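Local structure of sp1 protein (Swine acute diarrhea syndrome coronavirus, 6LPA) at residues F39-Q50 with L85-Y96. The protein probably suppresses host gene expression and so aids immune evasion, as a non-structural protein 1 of an alphacoronavirus. Residues are numbered along the deposited sequence; the frame is centred on the assembly and turned at random.
Sequences FKDCRFVAFGLQ and LRGWLIPSNSNY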
ATOM      1  N   PHE A  39      -0.318   7.351 -17.743  1.00 50.79           N
ATOM      2  CA  PHE A  39       0.848   6.601 -17.244  1.00 54.37           C
ATOM      3  C   PHE A  39       1.967   6.515 -18.277  1.00 51.58           C
ATOM      4  O   PHE A  39       2.781   5.590 -18.238  1.00 52.34           O
ATOM      5  CB  PHE A  39       0.463   5.193 -16.773  1.00 50.26           C
ATOM      6  CG  PHE A  39      -0.492   5.181 -15.605  1.00 55.73           C
ATOM      7  CD1 PHE A  39      -0.040   5.407 -14.311  1.00 53.61           C
ATOM      8  CD2 PHE A  39      -1.845   4.964 -15.806  1.00 51.01           C
ATOM      9  CE1 PHE A  39      -0.910   5.401 -13.246  1.00 51.60           C
ATOM     10  CE2 PHE A  39      -2.719   4.962 -14.737  1.00 55.37           C
ATOM     11  CZ  PHE A  39      -2.250   5.183 -13.462  1.00 54.34           C
ATOM     12  N   LYS A  40       2.051   7.487 -19.194  1.00 48.16           N
ATOM     13  CA  LYS A  40       3.100   7.437 -20.212  1.00 50.42           C
ATOM     14  C   LYS A  40       4.499   7.576 -19.614  1.00 48.88           C
ATOM     15  O   LYS A  40       5.464   7.114 -20.229  1.00 48.54           O
ATOM     16  CB  LYS A  40       2.873   8.523 -21.266  1.00 51.57           C
ATOM     17  CG  LYS A  40       3.571   8.297 -22.598  1.00 50.91           C
ATOM     18  CD  LYS A  40       2.969   9.192 -23.679  1.00 60.92           C
ATOM     19  CE  LYS A  40       3.832   9.256 -24.942  1.00 54.79           C
ATOM     20  NZ  LYS A  40       3.191   8.513 -26.042  1.00 64.66           N
ATOM     21  N   ASP A  41       4.637   8.190 -18.439  1.00 46.64           N
ATOM     22  CA  ASP A  41       5.944   8.305 -17.787  1.00 51.03           C
ATOM     23  C   ASP A  41       6.317   7.056 -16.990  1.00 45.15           C
ATOM     24  O   ASP A  41       7.344   7.055 -16.306  1.00 47.04           O
ATOM     25  CB  ASP A  41       5.971   9.539 -16.871  1.00 49.79           C
ATOM     26  CG  ASP A  41       4.922   9.473 -15.762  1.00 52.77           C
ATOM     27  OD1 ASP A  41       3.964   8.686 -15.873  1.00 50.14           O
ATOM     28  OD2 ASP A  41       5.044  10.222 -14.774  1.00 62.41           O
ATOM     29  N   CYS A  42       5.511   6.002 -17.073  1.00 48.70           N
ATOM     30  CA  CYS A  42       5.619   4.821 -16.230  1.00 48.23           C
ATOM     31  C   CYS A  42       5.785   3.576 -17.110  1.00 49.97           C
ATOM     32  O   CYS A  42       5.306   3.543 -18.250  1.00 42.74           O
ATOM     33  CB  CYS A  42       4.356   4.693 -15.357  1.00 51.55           C
ATOM     34  SG  CYS A  42       4.326   5.753 -13.934  1.00 47.81           S
ATOM     35  N   ARG A  43       6.427   2.529 -16.557  1.00 43.29           N
ATOM     36  CA  ARG A  43       6.588   1.244 -17.230  1.00 44.46           C
ATOM     37  C   ARG A  43       5.955   0.143 -16.396  1.00 46.30           C
ATOM     38  O   ARG A  43       6.077   0.135 -15.171  1.00 47.81           O
ATOM     39  CB  ARG A  43       8.064   0.899 -17.495  1.00 40.67           C
ATOM     40  CG  ARG A  43       8.781   1.887 -18.419  1.00 43.77           C
ATOM     41  CD  ARG A  43       8.237   1.882 -19.881  1.00 44.92           C
ATOM     42  NE  ARG A  43       8.923   2.913 -20.659  1.00 45.75           N
ATOM     43  CZ  ARG A  43       8.488   4.166 -20.801  1.00 49.32           C
ATOM     44  NH1 ARG A  43       7.346   4.552 -20.247  1.00 48.15           N
ATOM     45  NH2 ARG A  43       9.187   5.036 -21.511  1.00 49.61           N
ATOM     46  N   PHE A  44       5.258  -0.779 -17.059  1.00 45.16           N
ATOM     47  CA  PHE A  44       4.707  -1.925 -16.358  1.00 46.56           C
ATOM     48  C   PHE A  44       5.772  -3.003 -16.204  1.00 50.70           C
ATOM     49  O   PHE A  44       6.382  -3.434 -17.187  1.00 44.97           O
ATOM     50  CB  PHE A  44       3.501  -2.505 -17.089  1.00 44.54           C
ATOM     51  CG  PHE A  44       2.981  -3.776 -16.455  1.00 45.55           C
ATOM     52  CD1 PHE A  44       2.043  -3.720 -15.438  1.00 48.31           C
ATOM     53  CD2 PHE A  44       3.439  -5.019 -16.868  1.00 43.97           C
ATOM     54  CE1 PHE A  44       1.570  -4.891 -14.855  1.00 47.21           C
ATOM     55  CE2 PHE A  44       2.977  -6.179 -16.301  1.00 43.10           C
ATOM     56  CZ  PHE A  44       2.046  -6.121 -15.288  1.00 48.11           C
ATOM     57  N   VAL A  45       5.953  -3.475 -14.979  1.00 47.46           N
ATOM     58  CA  VAL A  45       6.956  -4.468 -14.660  1.00 46.39           C
ATOM     59  C   VAL A  45       6.197  -5.628 -14.047  1.00 47.61           C
ATOM     60  O   VAL A  45       5.570  -5.475 -12.992  1.00 45.82           O
ATOM     61  CB  VAL A  45       8.019  -3.913 -13.705  1.00 48.25           C
ATOM     62  CG1 VAL A  45       9.140  -4.931 -13.468  1.00 43.79           C
ATOM     63  CG2 VAL A  45       8.547  -2.588 -14.253  1.00 48.84           C
ATOM     64  N   ALA A  46       6.219  -6.772 -14.722  1.00 43.64           N
ATOM     65  CA  ALA A  46       5.510  -7.943 -14.235  1.00 45.91           C
ATOM     66  C   ALA A  46       6.120  -8.430 -12.923  1.00 46.46           C
ATOM     67  O   ALA A  46       7.321  -8.283 -12.672  1.00 46.91           O
ATOM     68  CB  ALA A  46       5.557  -9.062 -15.277  1.00 44.68           C
ATOM     69  N   PHE A  47       5.283  -9.016 -12.078  1.00 47.09           N
ATOM     70  CA  PHE A  47       5.806  -9.668 -10.891  1.00 49.18           C
ATOM     71  C   PHE A  47       6.671 -10.847 -11.315  1.00 51.59           C
ATOM     72  O   PHE A  47       6.277 -11.645 -12.175  1.00 48.78           O
ATOM     73  CB  PHE A  47       4.686 -10.154  -9.978  1.00 46.53           C
ATOM     74  CG  PHE A  47       5.198 -10.863  -8.749  1.00 48.97           C
ATOM     75  CD1 PHE A  47       5.621 -10.134  -7.642  1.00 50.38           C
ATOM     76  CD2 PHE A  47       5.340 -12.248  -8.730  1.00 48.52           C
ATOM     77  CE1 PHE A  47       6.135 -10.757  -6.517  1.00 51.66           C
ATOM     78  CE2 PHE A  47       5.824 -12.886  -7.602  1.00 51.41           C
ATOM     79  CZ  PHE A  47       6.240 -12.132  -6.486  1.00 54.51           C
ATOM     80  N   GLY A  48       7.842 -10.964 -10.695  1.00 44.67           N
ATOM     81  CA  GLY A  48       8.856 -11.899 -11.121  1.00 51.85           C
ATOM     82  C   GLY A  48      10.027 -11.239 -11.801  1.00 57.63           C
ATOM     83  O   GLY A  48      11.110 -11.836 -11.861  1.00 61.23           O
ATOM     84  N   LEU A  49       9.850 -10.003 -12.282  1.00 53.83           N
ATOM     85  CA  LEU A  49      10.901  -9.252 -12.949  1.00 50.36           C
ATOM     86  C   LEU A  49      11.394  -8.072 -12.120  1.00 53.00           C
ATOM     87  O   LEU A  49      12.101  -7.215 -12.643  1.00 53.29           O
ATOM     88  CB  LEU A  49      10.417  -8.767 -14.321  1.00 55.35           C
ATOM     89  CG  LEU A  49       9.734  -9.804 -15.206  1.00 52.72           C
ATOM     90  CD1 LEU A  49       9.450  -9.228 -16.594  1.00 54.75           C
ATOM     91  CD2 LEU A  49      10.570 -11.048 -15.308  1.00 54.83           C
ATOM     92  N   GLN A  50      11.064  -8.012 -10.826  1.00 50.34           N
ATOM     93  CA  GLN A  50      11.518  -6.873 -10.038  1.00 48.67           C
ATOM     94  C   GLN A  50      13.030  -6.804  -9.977  1.00 51.48           C
ATOM     95  O   GLN A  50      13.581  -5.728  -9.734  1.00 52.82           O
ATOM     96  CB  GLN A  50      10.938  -6.912  -8.615  1.00 52.91           C
ATOM     97  CG  GLN A  50      11.281  -8.169  -7.826  1.00 49.55           C
ATOM     98  CD  GLN A  50      10.222  -9.231  -7.998  1.00 52.30           C
ATOM     99  OE1 GLN A  50       9.459  -9.202  -8.966  1.00 48.89           O
ATOM    100  NE2 GLN A  50      10.155 -10.169  -7.056  1.00 49.45           N
ATOM    101  N   LEU A  85      -0.647 -10.228  -6.623  1.00 48.94           N
ATOM    102  CA  LEU A  85       0.134  -9.131  -7.178  1.00 50.79           C
ATOM    103  C   LEU A  85       0.635  -9.531  -8.564  1.00 46.74           C
ATOM    104  O   LEU A  85       1.328 -10.538  -8.718  1.00 49.62           O
ATOM    105  CB  LEU A  85       1.305  -8.784  -6.254  1.00 48.62           C
ATOM    106  CG  LEU A  85       2.275  -7.723  -6.782  1.00 48.83           C
ATOM    107  CD1 LEU A  85       1.527  -6.403  -7.046  1.00 45.75           C
ATOM    108  CD2 LEU A  85       3.409  -7.495  -5.794  1.00 49.65           C
ATOM    109  N   ARG A  86       0.278  -8.751  -9.576  1.00 45.63           N
ATOM    110  CA  ARG A  86       0.661  -9.076 -10.948  1.00 49.12           C
ATOM    111  C   ARG A  86       1.799  -8.222 -11.476  1.00 48.89           C
ATOM    112  O   ARG A  86       2.436  -8.600 -12.464  1.00 48.17           O
ATOM    113  CB  ARG A  86      -0.543  -8.922 -11.888  1.00 47.90           C
ATOM    114  CG  ARG A  86      -1.718  -9.769 -11.489  1.00 44.15           C
ATOM    115  CD  ARG A  86      -1.276 -11.235 -11.367  1.00 46.37           C
ATOM    116  NE  ARG A  86      -2.380 -12.047 -10.881  1.00 51.47           N
ATOM    117  CZ  ARG A  86      -2.290 -13.316 -10.494  1.00 52.26           C
ATOM    118  NH1 ARG A  86      -1.126 -13.972 -10.540  1.00 49.05           N
ATOM    119  NH2 ARG A  86      -3.386 -13.932 -10.065  1.00 54.40           N
ATOM    120  N   GLY A  87       2.067  -7.086 -10.858  1.00 47.13           N
ATOM    121  CA  GLY A  87       3.134  -6.242 -11.339  1.00 46.94           C
ATOM    122  C   GLY A  87       2.925  -4.815 -10.876  1.00 47.23           C
ATOM    123  O   GLY A  87       2.042  -4.530 -10.073  1.00 49.18           O
ATOM    124  N   TRP A  88       3.772  -3.932 -11.399  1.00 44.43           N
ATOM    125  CA  TRP A  88       3.768  -2.539 -10.976  1.00 45.98           C
ATOM    126  C   TRP A  88       3.873  -1.627 -12.190  1.00 45.21           C
ATOM    127  O   TRP A  88       4.385  -2.012 -13.242  1.00 45.41           O
ATOM    128  CB  TRP A  88       4.931  -2.214 -10.035  1.00 46.15           C
ATOM    129  CG  TRP A  88       5.129  -3.155  -8.882  1.00 47.91           C
ATOM    130  CD1 TRP A  88       4.679  -2.990  -7.602  1.00 43.90           C
ATOM    131  CD2 TRP A  88       5.873  -4.389  -8.897  1.00 45.81           C
ATOM    132  NE1 TRP A  88       5.097  -4.057  -6.817  1.00 46.63           N
ATOM    133  CE2 TRP A  88       5.822  -4.928  -7.588  1.00 42.14           C
ATOM    134  CE3 TRP A  88       6.568  -5.092  -9.889  1.00 46.43           C
ATOM    135  CZ2 TRP A  88       6.437  -6.145  -7.250  1.00 47.74           C
ATOM    136  CZ3 TRP A  88       7.177  -6.313  -9.553  1.00 48.52           C
ATOM    137  CH2 TRP A  88       7.117  -6.817  -8.238  1.00 45.38           C
ATOM    138  N   LEU A  89       3.407  -0.394 -12.014  1.00 43.20           N
ATOM    139  CA  LEU A  89       3.724   0.712 -12.909  1.00 46.00           C
ATOM    140  C   LEU A  89       4.683   1.615 -12.156  1.00 46.80           C
ATOM    141  O   LEU A  89       4.361   2.084 -11.057  1.00 44.68           O
ATOM    142  CB  LEU A  89       2.467   1.476 -13.327  1.00 43.99           C
ATOM    143  CG  LEU A  89       1.620   0.873 -14.442  1.00 47.26           C
ATOM    144  CD1 LEU A  89       0.203   1.442 -14.377  1.00 48.98           C
ATOM    145  CD2 LEU A  89       2.278   1.182 -15.797  1.00 48.99           C
ATOM    146  N   ILE A  90       5.857   1.837 -12.737  1.00 46.15           N
ATOM    147  CA  ILE A  90       6.960   2.522 -12.077  1.00 45.03           C
ATOM    148  C   ILE A  90       7.511   3.577 -13.021  1.00 45.46           C
ATOM    149  O   ILE A  90       7.792   3.271 -14.194  1.00 42.80           O
ATOM    150  CB  ILE A  90       8.079   1.539 -11.680  1.00 47.83           C
ATOM    151  CG1 ILE A  90       7.493   0.248 -11.079  1.00 43.44           C
ATOM    152  CG2 ILE A  90       9.060   2.218 -10.739  1.00 46.09           C
ATOM    153  CD1 ILE A  90       8.518  -0.870 -10.842  1.00 41.92           C
ATOM    154  N   PRO A  91       7.727   4.803 -12.548  1.00 43.08           N
ATOM    155  CA  PRO A  91       8.336   5.829 -13.409  1.00 49.21           C
ATOM    156  C   PRO A  91       9.664   5.330 -13.957  1.00 49.21           C
ATOM    157  O   PRO A  91      10.558   4.925 -13.207  1.00 47.19           O
ATOM    158  CB  PRO A  91       8.499   7.032 -12.469  1.00 51.44           C
ATOM    159  CG  PRO A  91       7.418   6.843 -11.434  1.00 46.87           C
ATOM    160  CD  PRO A  91       7.359   5.334 -11.223  1.00 45.36           C
ATOM    161  N   SER A  92       9.763   5.316 -15.284  1.00 45.26           N
ATOM    162  CA  SER A  92      10.937   4.799 -15.969  1.00 46.33           C
ATOM    163  C   SER A  92      10.887   5.222 -17.427  1.00 47.58           C
ATOM    164  O   SER A  92       9.807   5.316 -18.020  1.00 45.50           O
ATOM    165  CB  SER A  92      11.010   3.268 -15.873  1.00 44.45           C
ATOM    166  OG  SER A  92      12.057   2.799 -16.694  1.00 49.11           O
ATOM    167  N   ASN A  93      12.066   5.456 -17.998  1.00 45.78           N
ATOM    168  CA  ASN A  93      12.227   5.713 -19.422  1.00 47.10           C
ATOM    169  C   ASN A  93      12.747   4.496 -20.194  1.00 49.84           C
ATOM    170  O   ASN A  93      13.342   4.662 -21.264  1.00 49.59           O
ATOM    171  CB  ASN A  93      13.159   6.913 -19.626  1.00 50.44           C
ATOM    172  CG  ASN A  93      12.513   8.238 -19.208  1.00 55.43           C
ATOM    173  OD1 ASN A  93      11.333   8.475 -19.470  1.00 53.56           O
ATOM    174  ND2 ASN A  93      13.281   9.088 -18.526  1.00 54.47           N
ATOM    175  N   SER A  94      12.540   3.277 -19.687  1.00 48.26           N
ATOM    176  CA  SER A  94      13.074   2.103 -20.375  1.00 45.28           C
ATOM    177  C   SER A  94      12.377   1.875 -21.718  1.00 50.38           C
ATOM    178  O   SER A  94      11.271   2.373 -21.973  1.00 47.13           O
ATOM    179  CB  SER A  94      12.909   0.851 -19.520  1.00 47.68           C
ATOM    180  OG  SER A  94      11.605   0.340 -19.674  1.00 45.64           O
ATOM    181  N   ASN A  95      13.043   1.094 -22.575  1.00 47.18           N
ATOM    182  CA  ASN A  95      12.419   0.612 -23.800  1.00 46.36           C
ATOM    183  C   ASN A  95      11.254  -0.290 -23.436  1.00 49.19           C
ATOM    184  O   ASN A  95      11.243  -0.936 -22.384  1.00 48.20           O
ATOM    185  CB  ASN A  95      13.421  -0.150 -24.680  1.00 46.34           C
ATOM    186  CG  ASN A  95      14.593   0.723 -25.127  1.00 55.64           C
ATOM    187  OD1 ASN A  95      14.407   1.882 -25.496  1.00 55.87           O
ATOM    188  ND2 ASN A  95      15.802   0.167 -25.099  1.00 54.07           N
ATOM    189  N   TYR A  96      10.265  -0.331 -24.320  1.00 46.37           N
ATOM    190  CA  TYR A  96       8.977  -0.900 -23.972  1.00 49.80           C
ATOM    191  C   TYR A  96       8.346  -1.467 -25.225  1.00 48.68           C
ATOM    192  O   TYR A  96       8.786  -1.196 -26.346  1.00 49.69           O
ATOM    193  CB  TYR A  96       8.039   0.151 -23.359  1.00 45.45           C
ATOM    194  CG  TYR A  96       7.752   1.303 -24.309  1.00 50.17           C
ATOM    195  CD1 TYR A  96       8.654   2.353 -24.441  1.00 52.25           C
ATOM    196  CD2 TYR A  96       6.589   1.334 -25.091  1.00 51.35           C
ATOM    197  CE1 TYR A  96       8.417   3.400 -25.312  1.00 55.67           C
ATOM    198  CE2 TYR A  96       6.337   2.400 -25.978  1.00 52.29           C
ATOM    199  CZ  TYR A  96       7.263   3.424 -26.078  1.00 56.00           C
ATOM    200  OH  TYR A  96       7.063   4.490 -26.929  1.00 57.33           O
TER
HETATM  201  O   HOH W   1       9.716   8.736 -17.535  1.00 58.27           O
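In Arg43, CG lies beside the backbone N (chi1 -62°) and the chain bends at chi2 (-66°), which turns the guanidinium toward the loop 92-95 and Tyr96, where the next strand begins. There NE gives Ser94 O an almost straight bond (2.7 Å, 175°) lying in the guanidinium plane, while NH2 adds a weak one to the same oxygen. NH1 turns to its own side of the contact and donates to Lys40 O and Cys42 O. Ser92 O sits 3.3 Å above the centre of the group and Tyr96 CD1 lies over the opposite face, so the flat cation is bonded at its edge and sandwiched between these two atoms; the carbonyls around it would be expected to stabilise its charge.

Beyond the arginine the two strands pair antiparallel. Arg43 and Ile90 exchange backbone bonds, as do Val45 and Trp88, and Phe47 N reaches Arg86 O. On the face carrying Val45, Ile90 CD1 meets Val45 CG2 at 3.8 Å, and the Trp88 ring presents its CH2 to Phe47 CD1 (3.7 Å) and receives Gln50 OE1 at its edge. On the other face Leu89 spreads its methyls: CD1 rests over the Phe39 ring in a CH-pi contact, 4.1 Å from its centroid, and CD2 touches Phe44 CB.

Strand 61-66 flanks 85-91, Arg86 and Gly87 both pairing with Leu65 in a classic beta bulge; strand 6-11 bonds to Phe44 through Ala9 and Ala11, closing the six strands into a beta-barrel, and helix 33-36 packs on Phe39 and Cys42.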